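Local coordinates for acetylene hydratase (Pelobacter acetylenicus, PDB 2E7Z), which catalyses the hydration of acetylene to acetaldehyde, using a tungsten-bis(molybdopterin guanine dinucleotide) cofactor and one [4Fe-4S] cluster, at residues I78-A83 with V453-H458; K349-T354 with L360-M365; C611-Q614 with L618-A621. One frame throughout, in Å; residues are numbered along the deposited sequence. Where two conformers were deposited one is given.

Contact 1: residues I78-A83 with V453-H458; sequences ISWDQA and VLPGDH. With MGD (2-amino-5,6-dimercapto-7-methyl-3,7,8a,9-tetrahydro-8-oxa-1,3,9,10-tetraaza-anthracen-4-one guanosine dinucleotide), chain E.
W80 reaches from the first turn of helix 80-98 to L454 and P455 at the end of strand 452-455. No hydrogen bond joins the two segments. The contact is apolar and buried. At CB the chain of W80 is still clear of the strand. Its first torsion, -88°, swings the indole across so that the six-membered ring makes most of the contact. NE1 passes the proline ring, 3.8 Å from P455 CG, but its hydrogen bond goes to the backbone O of E487. CZ2 comes next and lies 3.6 Å from P455 CD. The same CZ2 meets P455 O at 3.5 Å, and this oxygen sits at the edge of the indole, in its plane. CH2, at the far end, touches L454 CB at 3.7 Å. CZ3 packs on a methyl of the same leucine, with L454 CD1 at 3.8 Å. The other methyl, CD2, lies over one face of the indole, offset toward the rim. L454 CD2 also reaches A83 CB at 4.0 Å, one turn along the helix from S79. S79 is the N-cap of that helix: its OG accepts from Q82 N at 2.9 Å. Past P455 the chain leaves the strand and enters the cofactor pocket. G456 has its CA near N2 of the guanine, where a side chain would clash. D457 is a binding residue for the tungsten cofactor, and its carboxylate makes salt bridges to R462 and R513. Y493 meets W80 edge-to-face. Strand 452-455 pairs antiparallel with 63-65 and parallel with 435-440, where L454 also touches V437 and Y439, so the start of helix 80-98 packs against this mixed sheet just before the chain enters the guanine site.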
loop_
_atom_site.group_PDB
_atom_site.type_symbol
_atom_site.label_atom_id
_atom_site.label_comp_id
_atom_site.label_asym_id
_atom_site.label_seq_id
_atom_site.Cartn_x
_atom_site.Cartn_y
_atom_site.Cartn_z
ATOM N N ILE A 78 18.756 -23.827 11.906
ATOM C CA ILE A 78 19.013 -23.648 13.342
ATOM C C ILE A 78 17.696 -23.544 14.097
ATOM O O ILE A 78 16.629 -23.515 13.484
ATOM C CB ILE A 78 19.982 -22.455 13.700
ATOM C CG1 ILE A 78 19.535 -21.122 13.088
ATOM C CG2 ILE A 78 21.449 -22.819 13.379
ATOM C CD1 ILE A 78 20.220 -19.918 13.759
ATOM N N SER A 79 17.770 -23.488 15.423
ATOM C CA SER A 79 16.576 -23.371 16.262
ATOM C C SER A 79 16.134 -21.925 16.325
ATOM O O SER A 79 16.944 -21.032 16.120
ATOM C CB SER A 79 16.886 -23.847 17.692
ATOM O OG SER A 79 17.877 -23.035 18.317
ATOM N N TRP A 80 14.857 -21.695 16.629
ATOM C CA TRP A 80 14.404 -20.326 16.963
ATOM C C TRP A 80 15.227 -19.724 18.112
ATOM O O TRP A 80 15.643 -18.572 18.066
ATOM C CB TRP A 80 12.926 -20.329 17.335
ATOM C CG TRP A 80 12.015 -20.178 16.165
ATOM C CD1 TRP A 80 11.427 -21.185 15.443
ATOM C CD2 TRP A 80 11.627 -18.944 15.537
ATOM N NE1 TRP A 80 10.664 -20.638 14.408
ATOM C CE2 TRP A 80 10.775 -19.268 14.454
ATOM C CE3 TRP A 80 11.901 -17.604 15.799
ATOM C CZ2 TRP A 80 10.180 -18.298 13.651
ATOM C CZ3 TRP A 80 11.305 -16.622 14.983
ATOM C CH2 TRP A 80 10.462 -16.976 13.933
ATOM N N ASP A 81 15.478 -20.537 19.144
ATOM C CA ASP A 81 16.186 -20.053 20.312
ATOM C C ASP A 81 17.592 -19.548 19.948
ATOM O O ASP A 81 18.009 -18.460 20.376
ATOM C CB ASP A 81 16.268 -21.188 21.360
ATOM C CG ASP A 81 16.850 -20.738 22.694
ATOM O OD1 ASP A 81 16.324 -19.760 23.262
ATOM O OD2 ASP A 81 17.818 -21.382 23.191
ATOM N N GLN A 82 18.320 -20.342 19.152
ATOM C CA GLN A 82 19.663 -19.954 18.760
ATOM C C GLN A 82 19.646 -18.766 17.792
ATOM O O GLN A 82 20.460 -17.842 17.912
ATOM C CB GLN A 82 20.422 -21.124 18.154
ATOM C CG GLN A 82 21.886 -20.800 17.888
ATOM C CD GLN A 82 22.705 -20.564 19.169
ATOM O OE1 GLN A 82 22.358 -21.039 20.259
ATOM N NE2 GLN A 82 23.813 -19.844 19.028
ATOM N N ALA A 83 18.702 -18.782 16.847
ATOM C CA ALA A 83 18.575 -17.659 15.916
ATOM C C ALA A 83 18.327 -16.365 16.671
ATOM O O ALA A 83 18.988 -15.384 16.420
ATOM C CB ALA A 83 17.443 -17.912 14.916
ATOM N N VAL A 453 16.824 -16.320 8.040
ATOM C CA VAL A 453 15.491 -16.353 7.470
ATOM C C VAL A 453 14.622 -17.074 8.480
ATOM O O VAL A 453 14.950 -18.187 8.911
ATOM C CB VAL A 453 15.479 -17.037 6.106
ATOM C CG1 VAL A 453 14.042 -17.082 5.516
ATOM C CG2 VAL A 453 16.419 -16.303 5.142
ATOM N N LEU A 454 13.550 -16.415 8.904
ATOM C CA LEU A 454 12.696 -16.929 9.973
ATOM C C LEU A 454 11.343 -17.268 9.417
ATOM O O LEU A 454 10.778 -16.495 8.686
ATOM C CB LEU A 454 12.569 -15.930 11.120
ATOM C CG LEU A 454 13.900 -15.539 11.750
ATOM C CD1 LEU A 454 13.614 -14.493 12.813
ATOM C CD2 LEU A 454 14.569 -16.742 12.382
ATOM N N PRO A 455 10.840 -18.484 9.707
ATOM C CA PRO A 455 9.576 -18.906 9.117
ATOM C C PRO A 455 8.315 -18.328 9.722
ATOM O O PRO A 455 8.038 -18.504 10.914
ATOM C CB PRO A 455 9.592 -20.422 9.343
ATOM C CG PRO A 455 10.349 -20.586 10.630
ATOM C CD PRO A 455 11.449 -19.533 10.554
ATOM N N GLY A 456 7.546 -17.660 8.877
ATOM C CA GLY A 456 6.278 -17.107 9.320
ATOM C C GLY A 456 5.093 -18.041 9.162
ATOM O O GLY A 456 5.072 -18.879 8.247
ATOM N N ASP A 457 4.123 -17.955 10.062
ATOM C CA ASP A 457 2.864 -18.649 9.878
ATOM C C ASP A 457 2.100 -18.107 8.660
ATOM O O ASP A 457 2.484 -17.114 8.048
ATOM C CB ASP A 457 2.012 -18.684 11.164
ATOM C CG ASP A 457 1.550 -17.317 11.638
ATOM O OD1 ASP A 457 1.799 -16.321 10.959
ATOM O OD2 ASP A 457 0.905 -17.310 12.711
ATOM N N HIS A 458 1.026 -18.802 8.303
ATOM C CA HIS A 458 0.211 -18.494 7.152
ATOM C C HIS A 458 -1.217 -18.165 7.630
ATOM O O HIS A 458 -1.635 -18.531 8.746
ATOM C CB HIS A 458 0.256 -19.743 6.238
ATOM C CG HIS A 458 -0.567 -19.640 4.995
ATOM N ND1 HIS A 458 -1.927 -19.874 4.974
ATOM C CD2 HIS A 458 -0.214 -19.320 3.724
ATOM C CE1 HIS A 458 -2.373 -19.709 3.739
ATOM N NE2 HIS A 458 -1.355 -19.371 2.961
HETATM P PB MGD E . 5.799 -7.992 -1.512
HETATM O O1B MGD E . 6.849 -6.953 -1.815
HETATM O O2B MGD E . 5.448 -9.013 -2.531
HETATM O O3B MGD E . 4.407 -7.310 -1.098
HETATM O O3A MGD E . 4.036 -4.863 -0.665
HETATM P PA MGD E . 4.022 -6.291 0.084
HETATM O O1A MGD E . 2.638 -6.692 0.499
HETATM O O2A MGD E . 5.118 -6.215 1.105
HETATM O "O5'" MGD E . 6.293 -8.731 -0.167
HETATM C "C5'" MGD E . 5.353 -9.461 0.604
HETATM C "C4'" MGD E . 6.124 -10.597 1.246
HETATM O "O4'" MGD E . 5.279 -11.160 2.262
HETATM C "C3'" MGD E . 6.393 -11.766 0.304
HETATM O "O3'" MGD E . 7.807 -12.025 0.278
HETATM C "C2'" MGD E . 5.598 -12.967 0.857
HETATM O "O2'" MGD E . 6.212 -14.264 0.709
HETATM C "C1'" MGD E . 5.490 -12.590 2.310
HETATM N N9 MGD E . 4.320 -13.106 3.036
HETATM C C8 MGD E . 3.049 -13.228 2.579
HETATM N N7 MGD E . 2.226 -13.639 3.557
HETATM C C5 MGD E . 2.970 -13.711 4.683
HETATM C C6 MGD E . 2.749 -14.068 6.074
HETATM O O6 MGD E . 1.617 -14.395 6.488
HETATM N N1 MGD E . 3.816 -13.983 6.886
HETATM C C2 MGD E . 5.056 -13.699 6.499
HETATM N N2 MGD E . 6.047 -13.651 7.435
HETATM N N3 MGD E . 5.332 -13.371 5.240
HETATM C C4 MGD E . 4.334 -13.362 4.334
HETATM C C10 MGD E . 2.848 -4.457 -1.345
HETATM C C11 MGD E . 2.994 -2.977 -1.629
HETATM O O11 MGD E . 4.051 -2.871 -2.581
HETATM C C12 MGD E . 1.705 -2.425 -2.187
HETATM S S12 MGD E . 0.263 -2.691 -1.306
HETATM C C13 MGD E . 1.698 -1.691 -3.312
HETATM S S13 MGD E . 0.252 -1.159 -4.038
HETATM C C14 MGD E . 2.949 -1.298 -4.035
HETATM N N15 MGD E . 3.091 -1.992 -5.306
HETATM C C16 MGD E . 4.274 -1.747 -5.940
HETATM C C17 MGD E . 4.440 -1.719 -7.399
HETATM O O17 MGD E . 3.460 -1.913 -8.153
HETATM N N18 MGD E . 5.672 -1.466 -7.885
HETATM C C19 MGD E . 6.752 -1.238 -7.097
HETATM N N19 MGD E . 7.962 -0.998 -7.645
HETATM N N20 MGD E . 6.671 -1.276 -5.761
HETATM C C21 MGD E . 5.498 -1.502 -5.156
HETATM N N22 MGD E . 5.433 -1.504 -3.822
HETATM C C23 MGD E . 4.163 -1.562 -3.129
#

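Contact 2: residues K349-T354 with L360-M365; sequences KLQLGT and LTYTGM
Q351 lays its terminal amide along the ring of Y362, the two planes only 14° apart. Q351 NE2 is 3.6 Å from Y362 CE2, and the amide carbon CD also lies beside the ring. The glutamine gets there on an extended chain, with CG anti to the backbone N (chi1 -169°). Its OE1 accepts from Y362 N at 2.8 Å, with an N-H...O angle of 157°. The donor stands nearly along the C=O axis of the amide. The same OE1 lies close to T361 CB. The other end of the amide is held too, because NE2 donates to the backbone O of P129. The flat group is thus fixed at both polar atoms. Y362 is tied outside the pair as well: its OH is hydrogen-bonded to H340, and its ring meets that of F387 and the cation of K348. The motif is a type II beta turn, Q351 to T354, set against the N-terminal end of the short helix 362-365. G353 takes the turn's positive phi, where a beta carbon would run into the carbonyl oxygen of L352. The turn is closed twice on Q351 O, by T354 N and by T354 OG1. T354 OG1 donates to Q351 O at 2.7 Å, in the carbonyl plane and on a lone pair. T361 is the N-cap of the helix; its OG1 takes a weak bond from T363 N and donates its own proton to P358 O. T361 CG2 turns to the beta turn instead and lies 3.8 Å from T354 N. Beyond it a water spans the segments. It donates to T354 OG1 at 2.8 Å and is hydrogen-bonded to T363 OG1 at 2.7 Å. The methyl of T354, CG2, rests against T363 OG1 at 3.8 Å.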
loop_
_atom_site.group_PDB
_atom_site.type_symbol
_atom_site.label_atom_id
_atom_site.label_comp_id
_atom_site.label_asym_id
_atom_site.label_seq_id
_atom_site.Cartn_x
_atom_site.Cartn_y
_atom_site.Cartn_z
ATOM N N LYS A 349 13.363 13.071 15.618
ATOM C CA LYS A 349 13.964 14.015 14.683
ATOM C C LYS A 349 14.943 13.382 13.693
ATOM O O LYS A 349 15.109 13.897 12.582
ATOM C CB LYS A 349 14.613 15.192 15.466
ATOM C CG LYS A 349 13.616 16.127 16.126
ATOM C CD LYS A 349 14.329 17.196 16.989
ATOM C CE LYS A 349 14.458 16.742 18.445
ATOM N NZ LYS A 349 15.386 17.567 19.274
ATOM N N LEU A 350 15.541 12.247 14.070
ATOM C CA LEU A 350 16.539 11.587 13.228
ATOM C C LEU A 350 15.895 10.766 12.133
ATOM O O LEU A 350 16.589 10.308 11.216
ATOM C CB LEU A 350 17.413 10.613 14.027
ATOM C CG LEU A 350 18.467 11.218 14.974
ATOM C CD1 LEU A 350 19.163 10.115 15.771
ATOM C CD2 LEU A 350 19.473 12.073 14.231
ATOM N N GLN A 351 14.590 10.525 12.237
ATOM C CA GLN A 351 13.916 9.633 11.295
ATOM C C GLN A 351 14.357 9.930 9.878
ATOM O O GLN A 351 14.255 11.061 9.417
ATOM C CB GLN A 351 12.411 9.784 11.424
ATOM C CG GLN A 351 11.636 8.676 10.658
ATOM C CD GLN A 351 10.181 8.683 11.063
ATOM O OE1 GLN A 351 9.542 9.741 11.072
ATOM N NE2 GLN A 351 9.651 7.530 11.421
ATOM N N LEU A 352 14.784 8.903 9.137
ATOM C CA LEU A 352 15.317 9.194 7.820
ATOM C C LEU A 352 14.235 9.667 6.887
ATOM O O LEU A 352 13.162 9.078 6.810
ATOM C CB LEU A 352 15.977 7.923 7.275
ATOM C CG LEU A 352 17.299 7.640 8.007
ATOM C CD1 LEU A 352 17.742 6.196 7.868
ATOM C CD2 LEU A 352 18.402 8.527 7.494
ATOM N N GLY A 353 14.509 10.752 6.161
ATOM C CA GLY A 353 13.473 11.471 5.438
ATOM C C GLY A 353 13.170 12.828 6.047
ATOM O O GLY A 353 12.694 13.720 5.347
ATOM N N THR A 354 13.487 12.999 7.323
ATOM C CA THR A 354 13.220 14.289 7.961
ATOM C C THR A 354 13.936 15.419 7.219
ATOM O O THR A 354 13.393 16.520 7.127
ATOM C CB THR A 354 13.603 14.233 9.445
ATOM O OG1 THR A 354 12.826 13.216 10.090
ATOM C CG2 THR A 354 13.298 15.585 10.153
ATOM N N LEU A 360 5.829 12.770 5.812
ATOM C CA LEU A 360 5.281 11.545 6.400
ATOM C C LEU A 360 6.012 11.052 7.657
ATOM O O LEU A 360 5.630 10.034 8.264
ATOM C CB LEU A 360 5.184 10.464 5.318
ATOM C CG LEU A 360 4.173 10.753 4.179
ATOM C CD1 LEU A 360 4.324 9.798 3.003
ATOM C CD2 LEU A 360 2.698 10.825 4.707
ATOM N N THR A 361 7.050 11.789 8.052
ATOM C CA THR A 361 7.776 11.523 9.281
ATOM C C THR A 361 7.037 12.027 10.505
ATOM O O THR A 361 6.075 12.791 10.385
ATOM C CB THR A 361 9.194 12.135 9.291
ATOM O OG1 THR A 361 9.073 13.575 9.412
ATOM C CG2 THR A 361 10.007 11.747 8.037
ATOM N N TYR A 362 7.507 11.626 11.682
ATOM C CA TYR A 362 7.014 12.251 12.924
ATOM C C TYR A 362 7.010 13.767 12.833
ATOM O O TYR A 362 6.050 14.425 13.287
ATOM C CB TYR A 362 7.869 11.892 14.116
ATOM C CG TYR A 362 7.719 10.474 14.604
ATOM C CD1 TYR A 362 6.601 10.096 15.349
ATOM C CD2 TYR A 362 8.725 9.533 14.371
ATOM C CE1 TYR A 362 6.474 8.795 15.837
ATOM C CE2 TYR A 362 8.599 8.204 14.829
ATOM C CZ TYR A 362 7.480 7.859 15.572
ATOM O OH TYR A 362 7.341 6.599 16.080
ATOM N N THR A 363 8.082 14.330 12.289
ATOM C CA THR A 363 8.195 15.801 12.268
ATOM C C THR A 363 7.123 16.399 11.359
ATOM O O THR A 363 6.448 17.372 11.714
ATOM C CB THR A 363 9.573 16.232 11.775
ATOM O OG1 THR A 363 10.534 15.833 12.741
ATOM C CG2 THR A 363 9.639 17.748 11.536
ATOM N N GLY A 364 6.976 15.851 10.157
ATOM C CA GLY A 364 5.981 16.376 9.224
ATOM C C GLY A 364 4.547 16.258 9.702
ATOM O O GLY A 364 3.705 17.101 9.381
ATOM N N MET A 365 4.256 15.217 10.479
ATOM C CA MET A 365 2.912 14.954 10.948
ATOM C C MET A 365 2.637 15.657 12.296
ATOM O O MET A 365 1.510 15.625 12.812
ATOM C CB MET A 365 2.692 13.425 11.050
ATOM C CG MET A 365 2.888 12.672 9.721
ATOM S SD MET A 365 1.610 13.098 8.535
ATOM C CE MET A 365 0.259 12.107 9.189
HETATM O O HOH W 1 11.006 13.262 12.157
#

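Contact 3: residues C611-Q614 with L618-A621; sequences CYHQ and LRDA. With MGD (2-amino-5,6-dimercapto-7-methyl-3,7,8a,9-tetrahydro-8-oxa-1,3,9,10-tetraaza-anthracen-4-one guanosine dinucleotide), chain E.
R619 turns its guanidinium back onto the loop that precedes its own helix and bonds a main-chain oxygen, H613 O. R619 NH1 donates to H613 O at 2.8 Å, with an N-H...O angle of 155°. The oxygen lies at the edge of the guanidinium, close to its plane, and the donor lies in the carbonyl plane. A bend at chi2 (63°) folds the chain so that its methylenes run past the loop. R619 CB is 3.3 Å from Q614 O, and CD is 3.4 Å from H613 O. The head has more partners: NE donates to P623 O, and NH1 also forms a salt bridge with E679. An alanine here has no guanidinium, so H613 O and P623 O would probably lose their arginine donor and E679 this positive partner. A water fills the angle between loop and helix. It donates to Y612 O at 2.8 Å and Q614 O at 2.6 Å, and accepts from R619 N at 3.1 Å. The apolar part is small. L618 CD1 meets Y612 CB at 3.9 Å, the two side chains running alongside each other in the same direction. The ring of Y612 has C611 CB over one face, and its OH is bonded to S8 O. C611 SG touches the cofactor ribose at C2', 3.5 Å away. The loop follows strand 596-600 and leads into helix 617-621, within the dinucleotide-binding domain, so the helix is folded back on the strand-to-helix connection that lines the cofactor.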
loop_
_atom_site.group_PDB
_atom_site.type_symbol
_atom_site.label_atom_id
_atom_site.label_comp_id
_atom_site.label_asym_id
_atom_site.label_seq_id
_atom_site.Cartn_x
_atom_site.Cartn_y
_atom_site.Cartn_z
ATOM N N CYS A 611 4.137 -12.374 -4.693
ATOM C CA CYS A 611 3.765 -13.642 -4.045
ATOM C C CYS A 611 3.126 -14.614 -5.014
ATOM O O CYS A 611 2.417 -14.228 -5.949
ATOM C CB CYS A 611 2.756 -13.417 -2.925
ATOM S SG CYS A 611 3.282 -12.184 -1.680
ATOM N N TYR A 612 3.320 -15.893 -4.701
ATOM C CA TYR A 612 2.674 -17.053 -5.364
ATOM C C TYR A 612 3.286 -17.384 -6.720
ATOM O O TYR A 612 2.648 -18.059 -7.555
ATOM C CB TYR A 612 1.120 -16.964 -5.449
ATOM C CG TYR A 612 0.512 -16.305 -4.256
ATOM C CD1 TYR A 612 0.999 -16.568 -2.970
ATOM C CD2 TYR A 612 -0.511 -15.371 -4.413
ATOM C CE1 TYR A 612 0.466 -15.896 -1.855
ATOM C CE2 TYR A 612 -1.046 -14.707 -3.334
ATOM C CZ TYR A 612 -0.542 -14.950 -2.054
ATOM O OH TYR A 612 -1.051 -14.244 -0.979
ATOM N N HIS A 613 4.530 -16.957 -6.944
ATOM C CA HIS A 613 5.261 -17.401 -8.147
ATOM C C HIS A 613 5.921 -18.785 -8.003
ATOM O O HIS A 613 6.518 -19.282 -8.962
ATOM C CB HIS A 613 6.293 -16.341 -8.571
ATOM C CG HIS A 613 5.699 -15.010 -8.907
ATOM N ND1 HIS A 613 4.642 -14.872 -9.788
ATOM C CD2 HIS A 613 6.049 -13.753 -8.533
ATOM C CE1 HIS A 613 4.338 -13.589 -9.900
ATOM N NE2 HIS A 613 5.187 -12.891 -9.166
ATOM N N GLN A 614 5.868 -19.385 -6.812
ATOM C CA GLN A 614 6.402 -20.743 -6.615
ATOM C C GLN A 614 5.718 -21.711 -7.606
ATOM O O GLN A 614 4.547 -21.491 -7.944
ATOM C CB GLN A 614 6.156 -21.191 -5.171
ATOM C CG GLN A 614 7.175 -20.640 -4.188
ATOM C CD GLN A 614 6.936 -19.153 -3.852
ATOM O OE1 GLN A 614 5.797 -18.639 -3.933
ATOM N NE2 GLN A 614 8.008 -18.462 -3.465
ATOM N N LEU A 618 -1.149 -21.644 -9.409
ATOM C CA LEU A 618 -1.233 -20.209 -9.601
ATOM C C LEU A 618 -0.167 -19.690 -10.579
ATOM O O LEU A 618 -0.484 -18.894 -11.487
ATOM C CB LEU A 618 -1.134 -19.497 -8.246
ATOM C CG LEU A 618 -2.332 -19.753 -7.321
ATOM C CD1 LEU A 618 -2.042 -19.172 -5.929
ATOM C CD2 LEU A 618 -3.606 -19.131 -7.875
ATOM N N ARG A 619 1.080 -20.141 -10.404
ATOM C CA ARG A 619 2.169 -19.759 -11.328
ATOM C C ARG A 619 1.845 -20.153 -12.761
ATOM O O ARG A 619 2.133 -19.404 -13.694
ATOM C CB ARG A 619 3.497 -20.372 -10.900
ATOM C CG ARG A 619 4.672 -20.116 -11.855
ATOM C CD ARG A 619 5.063 -18.623 -12.016
ATOM N NE ARG A 619 6.162 -18.530 -12.979
ATOM C CZ ARG A 619 7.434 -18.835 -12.710
ATOM N NH1 ARG A 619 7.801 -19.227 -11.487
ATOM N NH2 ARG A 619 8.349 -18.740 -13.671
ATOM N N ASP A 620 1.216 -21.309 -12.919
ATOM C CA ASP A 620 0.874 -21.819 -14.257
ATOM C C ASP A 620 -0.133 -20.947 -15.008
ATOM O O ASP A 620 -0.148 -20.953 -16.245
ATOM C CB ASP A 620 0.334 -23.249 -14.153
ATOM C CG ASP A 620 1.424 -24.279 -13.919
ATOM O OD1 ASP A 620 2.621 -23.935 -14.004
ATOM O OD2 ASP A 620 1.080 -25.466 -13.678
ATOM N N ALA A 621 -0.981 -20.219 -14.276
ATOM C CA ALA A 621 -2.005 -19.342 -14.865
ATOM C C ALA A 621 -1.443 -18.117 -15.590
ATOM O O ALA A 621 -2.064 -17.596 -16.530
ATOM C CB ALA A 621 -3.025 -18.917 -13.804
HETATM P PB MGD E . 5.799 -7.992 -1.512
HETATM O O1B MGD E . 6.849 -6.953 -1.815
HETATM O O2B MGD E . 5.448 -9.013 -2.531
HETATM O O3B MGD E . 4.407 -7.310 -1.098
HETATM O O3A MGD E . 4.036 -4.863 -0.665
HETATM P PA MGD E . 4.022 -6.291 0.084
HETATM O O1A MGD E . 2.638 -6.692 0.499
HETATM O O2A MGD E . 5.118 -6.215 1.105
HETATM O "O5'" MGD E . 6.293 -8.731 -0.167
HETATM C "C5'" MGD E . 5.353 -9.461 0.604
HETATM C "C4'" MGD E . 6.124 -10.597 1.246
HETATM O "O4'" MGD E . 5.279 -11.160 2.262
HETATM C "C3'" MGD E . 6.393 -11.766 0.304
HETATM O "O3'" MGD E . 7.807 -12.025 0.278
HETATM C "C2'" MGD E . 5.598 -12.967 0.857
HETATM O "O2'" MGD E . 6.212 -14.264 0.709
HETATM C "C1'" MGD E . 5.490 -12.590 2.310
HETATM N N9 MGD E . 4.320 -13.106 3.036
HETATM C C8 MGD E . 3.049 -13.228 2.579
HETATM N N7 MGD E . 2.226 -13.639 3.557
HETATM C C5 MGD E . 2.970 -13.711 4.683
HETATM C C6 MGD E . 2.749 -14.068 6.074
HETATM O O6 MGD E . 1.617 -14.395 6.488
HETATM N N1 MGD E . 3.816 -13.983 6.886
HETATM C C2 MGD E . 5.056 -13.699 6.499
HETATM N N2 MGD E . 6.047 -13.651 7.435
HETATM N N3 MGD E . 5.332 -13.371 5.240
HETATM C C4 MGD E . 4.334 -13.362 4.334
HETATM C C10 MGD E . 2.848 -4.457 -1.345
HETATM C C11 MGD E . 2.994 -2.977 -1.629
HETATM O O11 MGD E . 4.051 -2.871 -2.581
HETATM C C12 MGD E . 1.705 -2.425 -2.187
HETATM S S12 MGD E . 0.263 -2.691 -1.306
HETATM C C13 MGD E . 1.698 -1.691 -3.312
HETATM S S13 MGD E . 0.252 -1.159 -4.038
HETATM C C14 MGD E . 2.949 -1.298 -4.035
HETATM N N15 MGD E . 3.091 -1.992 -5.306
HETATM C C16 MGD E . 4.274 -1.747 -5.940
HETATM C C17 MGD E . 4.440 -1.719 -7.399
HETATM O O17 MGD E . 3.460 -1.913 -8.153
HETATM N N18 MGD E . 5.672 -1.466 -7.885
HETATM C C19 MGD E . 6.752 -1.238 -7.097
HETATM N N19 MGD E . 7.962 -0.998 -7.645
HETATM N N20 MGD E . 6.671 -1.276 -5.761
HETATM C C21 MGD E . 5.498 -1.502 -5.156
HETATM N N22 MGD E . 5.433 -1.504 -3.822
HETATM C C23 MGD E . 4.163 -1.562 -3.129
HETATM O O HOH W 2 2.066 -20.837 -7.550
#

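From the N terminus, the chain first meets contact 1 at the start of helix 80-98. This contact closes only at strand 452-455, after a loop of 369 residues. Contact 2 is nested inside that loop and closes a short one of five residues between helices 345-350 and 362-365. Their nearest atoms are about 22 Å apart. Contact 3 follows in series, closes three residues, and ties the loop after strand 596-600 to helix 617-621 in the dinucleotide-binding domain. It lies across the chain's centre from contact 2. Contacts 1 and 3 belong to different parts of the fold, yet both reach the same molybdopterin guanine dinucleotide, one at its guanine and one at its ribose.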